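Amidohydrolase 3 domain-containing protein (Pyrococcus furiosus, PDB 3ICJ) is an uncharacterized zinc-binding member of the amidohydrolase family that probably hydrolyses carbon-nitrogen bonds other than peptide bonds. Local coordinates at residues A[392-404]-A[438-452]. Numbering follows the deposited sequence. Where two conformers were deposited one is given.
Sequences ISAQPHFIVSDWW and EPADPWVSIDAAVNR
Glu438 reaches across to His397, Phe398 and Ser401 with a chain bent at chi2 (-65°). His397 ND1 donates to its OE1 at 2.7 Å, almost straight and in the plane of the imidazole, on the anti side of OE1 but 31° out of the carboxylate plane. In one of its two conformers Ser401 OG also donates, to the syn lone pair of OE1, a bond doubtful as a permanent one. OE2 lies 3.2 Å from Phe398 CD1, and Glu438 CG meets the edge of that phenyl ring. With an alanine here the carboxylate is gone, and His397 ND1 would probably lose its acceptor, leaving the imidazole freer to turn. Pro439 sets CD 3.5 Å from His397 ND1, the two side chains crossing at about a right angle.

As in the amidohydrolase (beta/alpha) barrel, strand 391-394 runs beside and parallel to strand 429-431, and helix 442-451 follows that second strand; the type I turn from Gln395 to Phe398 packs on this helix. The dinuclear zinc centre is close by: Gln395 OE1 hydrogen-bonds ND1 of the zinc ligand His373, and the Phe398 side chain lies about 7 Å from a zinc ion.

On helix 442-451, Val444 CG1 rests 3.7 Å from His397 CD2. Ser445 OG is linked through a water to the backbone N of His397. Ala448 brings its methyl to Val400 CG2 (3.8 Å), and Ala449 CB abuts Pro396 CB, with Leu420 of helix 420-426 touching both Pro396 and Ala449. Past the helix end, Arg452 carries its guanidinium across the Val400 methyls; a water at the guanidinium edge joins NH2 to Val400 O, and Arg452 CB packs 3.8 Å from Ile399 CG2.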
ATOM      1  N   ILE A 392      -3.265  11.062  -7.591  1.00 33.55           N
ATOM      2  CA  ILE A 392      -2.362   9.975  -7.983  1.00 35.76           C
ATOM      3  C   ILE A 392      -1.579   9.472  -6.765  1.00 35.86           C
ATOM      4  O   ILE A 392      -1.040  10.250  -5.996  1.00 36.36           O
ATOM      5  CB  ILE A 392      -1.368  10.406  -9.106  1.00 36.66           C
ATOM      6  CG1 ILE A 392      -2.125  10.682 -10.421  1.00 37.17           C
ATOM      7  CG2 ILE A 392      -0.322   9.317  -9.351  1.00 39.30           C
ATOM      8  CD1 ILE A 392      -1.306  11.461 -11.455  1.00 43.28           C
ATOM      9  N   SER A 393      -1.571   8.161  -6.582  1.00 34.51           N
ATOM     10  CA  SER A 393      -0.720   7.541  -5.589  1.00 36.85           C
ATOM     11  C   SER A 393       0.437   6.816  -6.289  1.00 39.94           C
ATOM     12  O   SER A 393       0.215   5.867  -7.051  1.00 45.76           O
ATOM     13  CB  SER A 393      -1.523   6.572  -4.738  1.00 45.02           C
ATOM     14  OG  SER A 393      -0.836   6.332  -3.525  1.00 45.47           O
ATOM     15  N   ALA A 394       1.656   7.267  -6.017  1.00 41.78           N
ATOM     16  CA  ALA A 394       2.858   6.728  -6.658  1.00 39.59           C
ATOM     17  C   ALA A 394       3.805   6.126  -5.623  1.00 38.04           C
ATOM     18  O   ALA A 394       3.823   6.540  -4.460  1.00 39.93           O
ATOM     19  CB  ALA A 394       3.548   7.810  -7.458  1.00 40.72           C
ATOM     20  N   GLN A 395       4.599   5.150  -6.067  1.00 38.47           N
ATOM     21  CA  GLN A 395       5.489   4.372  -5.215  1.00 39.17           C
ATOM     22  C   GLN A 395       6.938   4.616  -5.654  1.00 39.03           C
ATOM     23  O   GLN A 395       7.408   3.988  -6.623  1.00 41.39           O
ATOM     24  CB  GLN A 395       5.143   2.865  -5.286  1.00 36.67           C
ATOM     25  CG  GLN A 395       3.736   2.480  -4.769  1.00 41.55           C
ATOM     26  CD  GLN A 395       2.600   2.844  -5.740  1.00 54.95           C
ATOM     27  OE1 GLN A 395       2.754   2.730  -6.964  1.00 56.25           O
ATOM     28  NE2 GLN A 395       1.459   3.286  -5.197  1.00 49.53           N
ATOM     29  N   PRO A 396       7.646   5.544  -4.972  1.00 40.78           N
ATOM     30  CA  PRO A 396       8.977   5.897  -5.471  1.00 40.31           C
ATOM     31  C   PRO A 396       9.985   4.753  -5.462  1.00 38.96           C
ATOM     32  O   PRO A 396      10.877   4.749  -6.309  1.00 40.07           O
ATOM     33  CB  PRO A 396       9.427   7.019  -4.539  1.00 36.02           C
ATOM     34  CG  PRO A 396       8.152   7.624  -4.035  1.00 36.26           C
ATOM     35  CD  PRO A 396       7.181   6.489  -3.933  1.00 36.86           C
ATOM     36  N   HIS A 397       9.847   3.788  -4.550  1.00 41.71           N
ATOM     37  CA  HIS A 397      10.786   2.674  -4.513  1.00 40.44           C
ATOM     38  C   HIS A 397      10.708   1.771  -5.760  1.00 38.78           C
ATOM     39  O   HIS A 397      11.636   1.032  -6.034  1.00 43.19           O
ATOM     40  CB  HIS A 397      10.698   1.864  -3.199  1.00 45.25           C
ATOM     41  CG  HIS A 397      11.952   1.098  -2.897  1.00 50.11           C
ATOM     42  ND1 HIS A 397      12.049  -0.268  -3.060  1.00 52.38           N
ATOM     43  CD2 HIS A 397      13.179   1.518  -2.500  1.00 40.65           C
ATOM     44  CE1 HIS A 397      13.278  -0.661  -2.759  1.00 51.37           C
ATOM     45  NE2 HIS A 397      13.982   0.402  -2.417  1.00 46.49           N
ATOM     46  N   PHE A 398       9.622   1.856  -6.529  1.00 40.74           N
ATOM     47  CA  PHE A 398       9.523   1.162  -7.833  1.00 43.52           C
ATOM     48  C   PHE A 398      10.697   1.573  -8.744  1.00 41.14           C
ATOM     49  O   PHE A 398      11.166   0.783  -9.555  1.00 39.98           O
ATOM     50  CB  PHE A 398       8.211   1.495  -8.569  1.00 45.39           C
ATOM     51  CG  PHE A 398       6.965   0.747  -8.086  1.00 46.82           C
ATOM     52  CD1 PHE A 398       6.941   0.035  -6.904  1.00 49.21           C
ATOM     53  CD2 PHE A 398       5.790   0.835  -8.827  1.00 54.57           C
ATOM     54  CE1 PHE A 398       5.776  -0.628  -6.482  1.00 53.23           C
ATOM     55  CE2 PHE A 398       4.627   0.187  -8.419  1.00 60.16           C
ATOM     56  CZ  PHE A 398       4.626  -0.551  -7.235  1.00 57.86           C
ATOM     57  N   ILE A 399      11.163   2.811  -8.610  1.00 38.48           N
ATOM     58  CA  ILE A 399      12.321   3.292  -9.377  1.00 39.27           C
ATOM     59  C   ILE A 399      13.571   2.432  -9.130  1.00 43.37           C
ATOM     60  O   ILE A 399      14.252   2.031 -10.083  1.00 42.05           O
ATOM     61  CB  ILE A 399      12.620   4.791  -9.120  1.00 38.65           C
ATOM     62  CG1 ILE A 399      11.437   5.644  -9.586  1.00 37.01           C
ATOM     63  CG2 ILE A 399      13.890   5.213  -9.863  1.00 38.26           C
ATOM     64  CD1 ILE A 399      11.464   7.125  -9.116  1.00 35.23           C
ATOM     65  N   VAL A 400      13.842   2.138  -7.853  1.00 37.37           N
ATOM     66  CA  VAL A 400      14.913   1.235  -7.437  1.00 41.71           C
ATOM     67  C   VAL A 400      14.679  -0.230  -7.872  1.00 38.55           C
ATOM     68  O   VAL A 400      15.576  -0.867  -8.420  1.00 38.82           O
ATOM     69  CB  VAL A 400      15.117   1.294  -5.880  1.00 33.12           C
ATOM     70  CG1 VAL A 400      16.252   0.365  -5.426  1.00 44.14           C
ATOM     71  CG2 VAL A 400      15.417   2.717  -5.443  1.00 39.29           C
ATOM     72  N   SER A 401      13.473  -0.746  -7.646  1.00 38.66           N
ATOM     73  CA  SER A 401      13.167  -2.174  -7.841  0.50 41.92           C
ATOM     74  C   SER A 401      13.040  -2.595  -9.294  1.00 44.66           C
ATOM     75  O   SER A 401      13.440  -3.693  -9.673  1.00 46.75           O
ATOM     76  CB  SER A 401      11.866  -2.540  -7.135  0.50 41.29           C
ATOM     77  OG  SER A 401      11.976  -2.386  -5.742  0.50 36.80           O
ATOM     78  N   ASP A 402      12.452  -1.717 -10.107  1.00 45.57           N
ATOM     79  CA  ASP A 402      12.127  -2.052 -11.489  1.00 40.62           C
ATOM     80  C   ASP A 402      13.236  -1.640 -12.449  1.00 42.98           C
ATOM     81  O   ASP A 402      13.024  -0.787 -13.316  1.00 43.88           O
ATOM     82  CB  ASP A 402      10.801  -1.395 -11.894  1.00 42.38           C
ATOM     83  CG  ASP A 402       9.630  -1.804 -10.999  1.00 45.03           C
ATOM     84  OD1 ASP A 402       9.778  -2.684 -10.116  1.00 47.50           O
ATOM     85  OD2 ASP A 402       8.529  -1.261 -11.222  1.00 45.66           O
ATOM     86  N   TRP A 403      14.408  -2.262 -12.300  1.00 38.96           N
ATOM     87  CA  TRP A 403      15.590  -1.960 -13.117  1.00 44.17           C
ATOM     88  C   TRP A 403      15.356  -2.324 -14.597  1.00 45.58           C
ATOM     89  O   TRP A 403      16.052  -1.839 -15.485  1.00 47.03           O
ATOM     90  CB  TRP A 403      16.824  -2.710 -12.568  1.00 45.42           C
ATOM     91  CG  TRP A 403      16.633  -4.224 -12.536  1.00 52.34           C
ATOM     92  CD1 TRP A 403      16.213  -4.969 -11.470  1.00 48.79           C
ATOM     93  CD2 TRP A 403      16.830  -5.161 -13.623  1.00 50.43           C
ATOM     94  NE1 TRP A 403      16.130  -6.296 -11.817  1.00 47.76           N
ATOM     95  CE2 TRP A 403      16.502  -6.447 -13.129  1.00 50.83           C
ATOM     96  CE3 TRP A 403      17.249  -5.037 -14.958  1.00 49.02           C
ATOM     97  CZ2 TRP A 403      16.583  -7.604 -13.922  1.00 49.49           C
ATOM     98  CZ3 TRP A 403      17.318  -6.186 -15.749  1.00 50.15           C
ATOM     99  CH2 TRP A 403      16.994  -7.454 -15.224  1.00 48.69           C
ATOM    100  N   TRP A 404      14.372  -3.190 -14.841  1.00 42.29           N
ATOM    101  CA  TRP A 404      14.076  -3.725 -16.167  1.00 42.00           C
ATOM    102  C   TRP A 404      13.110  -2.875 -17.007  1.00 41.87           C
ATOM    103  O   TRP A 404      12.641  -3.332 -18.060  1.00 36.15           O
ATOM    104  CB  TRP A 404      13.546  -5.165 -16.020  1.00 39.14           C
ATOM    105  CG  TRP A 404      12.645  -5.336 -14.834  1.00 50.94           C
ATOM    106  CD1 TRP A 404      12.906  -6.053 -13.697  1.00 46.28           C
ATOM    107  CD2 TRP A 404      11.347  -4.750 -14.651  1.00 43.77           C
ATOM    108  NE1 TRP A 404      11.847  -5.952 -12.827  1.00 47.14           N
ATOM    109  CE2 TRP A 404      10.878  -5.159 -13.388  1.00 46.45           C
ATOM    110  CE3 TRP A 404      10.533  -3.924 -15.439  1.00 37.86           C
ATOM    111  CZ2 TRP A 404       9.625  -4.761 -12.886  1.00 38.81           C
ATOM    112  CZ3 TRP A 404       9.305  -3.528 -14.948  1.00 37.92           C
ATOM    113  CH2 TRP A 404       8.860  -3.949 -13.680  1.00 54.40           C
ATOM    114  N   GLU A 438       6.853  -3.449  -1.940  1.00 49.19           N
ATOM    115  CA  GLU A 438       8.101  -2.737  -1.606  1.00 51.16           C
ATOM    116  C   GLU A 438       8.286  -2.699  -0.090  1.00 52.14           C
ATOM    117  O   GLU A 438       7.325  -3.026   0.630  1.00 52.13           O
ATOM    118  CB  GLU A 438       8.098  -1.316  -2.185  1.00 43.31           C
ATOM    119  CG  GLU A 438       7.859  -1.231  -3.678  1.00 53.69           C
ATOM    120  CD  GLU A 438       8.972  -1.855  -4.512  1.00 61.42           C
ATOM    121  OE1 GLU A 438      10.131  -1.871  -4.045  1.00 61.22           O
ATOM    122  OE2 GLU A 438       8.686  -2.321  -5.643  1.00 66.13           O
ATOM    123  N   PRO A 439       9.506  -2.320   0.402  1.00 54.31           N
ATOM    124  CA  PRO A 439       9.682  -2.109   1.848  1.00 51.26           C
ATOM    125  C   PRO A 439       8.733  -1.038   2.386  1.00 49.86           C
ATOM    126  O   PRO A 439       8.436  -0.067   1.686  1.00 51.42           O
ATOM    127  CB  PRO A 439      11.136  -1.613   1.968  1.00 52.26           C
ATOM    128  CG  PRO A 439      11.817  -2.079   0.735  1.00 54.02           C
ATOM    129  CD  PRO A 439      10.779  -2.115  -0.333  1.00 50.66           C
ATOM    130  N   ALA A 440       8.252  -1.216   3.611  1.00 48.00           N
ATOM    131  CA  ALA A 440       7.307  -0.247   4.194  1.00 51.27           C
ATOM    132  C   ALA A 440       7.987   1.002   4.783  1.00 49.73           C
ATOM    133  O   ALA A 440       7.296   1.992   5.064  1.00 47.29           O
ATOM    134  CB  ALA A 440       6.406  -0.914   5.235  1.00 44.83           C
ATOM    135  N   ASP A 441       9.317   0.948   4.964  1.00 45.27           N
ATOM    136  CA  ASP A 441      10.104   2.043   5.574  1.00 45.65           C
ATOM    137  C   ASP A 441      10.099   3.280   4.690  1.00 45.43           C
ATOM    138  O   ASP A 441      10.687   3.268   3.603  1.00 40.54           O
ATOM    139  CB  ASP A 441      11.560   1.618   5.837  1.00 45.36           C
ATOM    140  CG  ASP A 441      12.382   2.689   6.574  1.00 44.98           C
ATOM    141  OD1 ASP A 441      11.846   3.690   7.098  1.00 55.98           O
ATOM    142  OD2 ASP A 441      13.601   2.523   6.650  1.00 54.92           O
ATOM    143  N   PRO A 442       9.464   4.359   5.179  1.00 43.50           N
ATOM    144  CA  PRO A 442       9.262   5.541   4.368  1.00 40.01           C
ATOM    145  C   PRO A 442      10.576   6.208   3.957  1.00 39.82           C
ATOM    146  O   PRO A 442      10.667   6.718   2.837  1.00 37.05           O
ATOM    147  CB  PRO A 442       8.435   6.460   5.278  1.00 42.66           C
ATOM    148  CG  PRO A 442       7.871   5.571   6.314  1.00 43.83           C
ATOM    149  CD  PRO A 442       8.878   4.512   6.521  1.00 40.66           C
ATOM    150  N   TRP A 443      11.577   6.164   4.835  1.00 37.51           N
ATOM    151  CA  TRP A 443      12.899   6.748   4.574  1.00 36.30           C
ATOM    152  C   TRP A 443      13.594   6.126   3.378  1.00 40.39           C
ATOM    153  O   TRP A 443      14.323   6.818   2.679  1.00 38.99           O
ATOM    154  CB  TRP A 443      13.817   6.721   5.822  1.00 36.28           C
ATOM    155  CG  TRP A 443      13.232   7.492   6.993  1.00 42.60           C
ATOM    156  CD1 TRP A 443      12.731   6.967   8.159  1.00 39.40           C
ATOM    157  CD2 TRP A 443      13.038   8.918   7.080  1.00 41.37           C
ATOM    158  NE1 TRP A 443      12.246   7.976   8.962  1.00 41.45           N
ATOM    159  CE2 TRP A 443      12.421   9.182   8.327  1.00 44.96           C
ATOM    160  CE3 TRP A 443      13.321   9.996   6.225  1.00 46.24           C
ATOM    161  CZ2 TRP A 443      12.102  10.488   8.750  1.00 44.77           C
ATOM    162  CZ3 TRP A 443      13.000  11.298   6.646  1.00 47.65           C
ATOM    163  CH2 TRP A 443      12.397  11.525   7.896  1.00 41.51           C
ATOM    164  N   VAL A 444      13.318   4.844   3.125  1.00 37.25           N
ATOM    165  CA  VAL A 444      13.895   4.124   1.998  1.00 39.71           C
ATOM    166  C   VAL A 444      13.221   4.584   0.688  1.00 38.74           C
ATOM    167  O   VAL A 444      13.888   4.720  -0.330  1.00 39.38           O
ATOM    168  CB  VAL A 444      13.816   2.561   2.241  1.00 42.64           C
ATOM    169  CG1 VAL A 444      14.202   1.753   1.009  1.00 46.49           C
ATOM    170  CG2 VAL A 444      14.700   2.153   3.433  1.00 47.51           C
ATOM    171  N   SER A 445      11.912   4.855   0.723  1.00 36.21           N
ATOM    172  CA  SER A 445      11.205   5.415  -0.430  1.00 35.87           C
ATOM    173  C   SER A 445      11.483   6.917  -0.662  1.00 34.34           C
ATOM    174  O   SER A 445      11.467   7.374  -1.797  1.00 36.51           O
ATOM    175  CB  SER A 445       9.686   5.185  -0.334  1.00 41.18           C
ATOM    176  OG  SER A 445       9.364   3.834  -0.619  1.00 43.56           O
ATOM    177  N   ILE A 446      11.709   7.671   0.415  1.00 35.61           N
ATOM    178  CA  ILE A 446      12.097   9.086   0.328  1.00 33.72           C
ATOM    179  C   ILE A 446      13.454   9.230  -0.396  1.00 39.62           C
ATOM    180  O   ILE A 446      13.608  10.090  -1.282  1.00 38.13           O
ATOM    181  CB  ILE A 446      12.126   9.745   1.740  1.00 39.51           C
ATOM    182  CG1 ILE A 446      10.700  10.057   2.196  1.00 37.38           C
ATOM    183  CG2 ILE A 446      12.938  11.075   1.758  1.00 36.87           C
ATOM    184  CD1 ILE A 446      10.630  10.265   3.640  1.00 51.83           C
ATOM    185  N   ASP A 447      14.406   8.373  -0.019  1.00 36.35           N
ATOM    186  CA  ASP A 447      15.736   8.298  -0.634  0.50 35.50           C
ATOM    187  C   ASP A 447      15.636   8.087  -2.142  1.00 34.99           C
ATOM    188  O   ASP A 447      16.345   8.724  -2.919  1.00 38.23           O
ATOM    189  CB  ASP A 447      16.503   7.129  -0.010  0.50 33.86           C
ATOM    190  CG  ASP A 447      17.994   7.264  -0.152  0.50 43.21           C
ATOM    191  OD1 ASP A 447      18.639   7.703   0.832  0.50 51.79           O
ATOM    192  OD2 ASP A 447      18.524   6.932  -1.235  0.50 39.50           O
ATOM    193  N   ALA A 448      14.752   7.173  -2.535  1.00 37.82           N
ATOM    194  CA  ALA A 448      14.477   6.882  -3.944  1.00 36.61           C
ATOM    195  C   ALA A 448      13.925   8.091  -4.724  1.00 40.53           C
ATOM    196  O   ALA A 448      14.358   8.382  -5.848  1.00 35.23           O
ATOM    197  CB  ALA A 448      13.516   5.699  -4.043  1.00 39.92           C
ATOM    198  N   ALA A 449      12.970   8.793  -4.125  1.00 37.93           N
ATOM    199  CA  ALA A 449      12.306   9.928  -4.791  1.00 38.43           C
ATOM    200  C   ALA A 449      13.229  11.135  -4.986  1.00 36.29           C
ATOM    201  O   ALA A 449      13.077  11.932  -5.929  1.00 35.26           O
ATOM    202  CB  ALA A 449      11.074  10.340  -3.987  1.00 34.95           C
ATOM    203  N   VAL A 450      14.177  11.263  -4.069  1.00 34.66           N
ATOM    204  CA  VAL A 450      15.126  12.355  -4.043  1.00 37.01           C
ATOM    205  C   VAL A 450      16.369  12.065  -4.888  1.00 37.01           C
ATOM    206  O   VAL A 450      16.835  12.931  -5.631  1.00 35.01           O
ATOM    207  CB  VAL A 450      15.531  12.700  -2.578  1.00 30.27           C
ATOM    208  CG1 VAL A 450      16.600  13.798  -2.541  1.00 30.25           C
ATOM    209  CG2 VAL A 450      14.283  13.113  -1.770  1.00 32.16           C
ATOM    210  N   ASN A 451      16.877  10.841  -4.795  1.00 33.65           N
ATOM    211  CA  ASN A 451      18.174  10.494  -5.388  1.00 37.65           C
ATOM    212  C   ASN A 451      18.141   9.722  -6.695  1.00 37.46           C
ATOM    213  O   ASN A 451      19.113   9.771  -7.454  1.00 42.66           O
ATOM    214  CB  ASN A 451      19.050   9.743  -4.369  1.00 33.83           C
ATOM    215  CG  ASN A 451      19.283  10.543  -3.106  1.00 38.05           C
ATOM    216  OD1 ASN A 451      19.494  11.754  -3.163  1.00 41.14           O
ATOM    217  ND2 ASN A 451      19.245   9.870  -1.952  1.00 40.50           N
ATOM    218  N   ARG A 452      17.054   8.993  -6.944  1.00 35.71           N
ATOM    219  CA  ARG A 452      16.975   8.074  -8.094  1.00 34.32           C
ATOM    220  C   ARG A 452      15.996   8.549  -9.184  1.00 38.72           C
ATOM    221  O   ARG A 452      15.098   9.333  -8.922  1.00 38.65           O
ATOM    222  CB  ARG A 452      16.609   6.644  -7.640  1.00 32.65           C
ATOM    223  CG  ARG A 452      17.671   5.930  -6.759  1.00 40.28           C
ATOM    224  CD  ARG A 452      18.943   5.518  -7.551  1.00 45.28           C
ATOM    225  NE  ARG A 452      18.632   4.742  -8.761  1.00 46.00           N
ATOM    226  CZ  ARG A 452      18.538   3.412  -8.810  1.00 52.84           C
ATOM    227  NH1 ARG A 452      18.734   2.670  -7.718  1.00 37.32           N
ATOM    228  NH2 ARG A 452      18.253   2.812  -9.958  1.00 53.95           N
TER
HETATM  229  O   HOH W   1       7.752   3.398  -2.567  1.00 39.50           O
HETATM  230  O   HOH W   2      17.782  -0.341  -9.600  1.00 54.64           O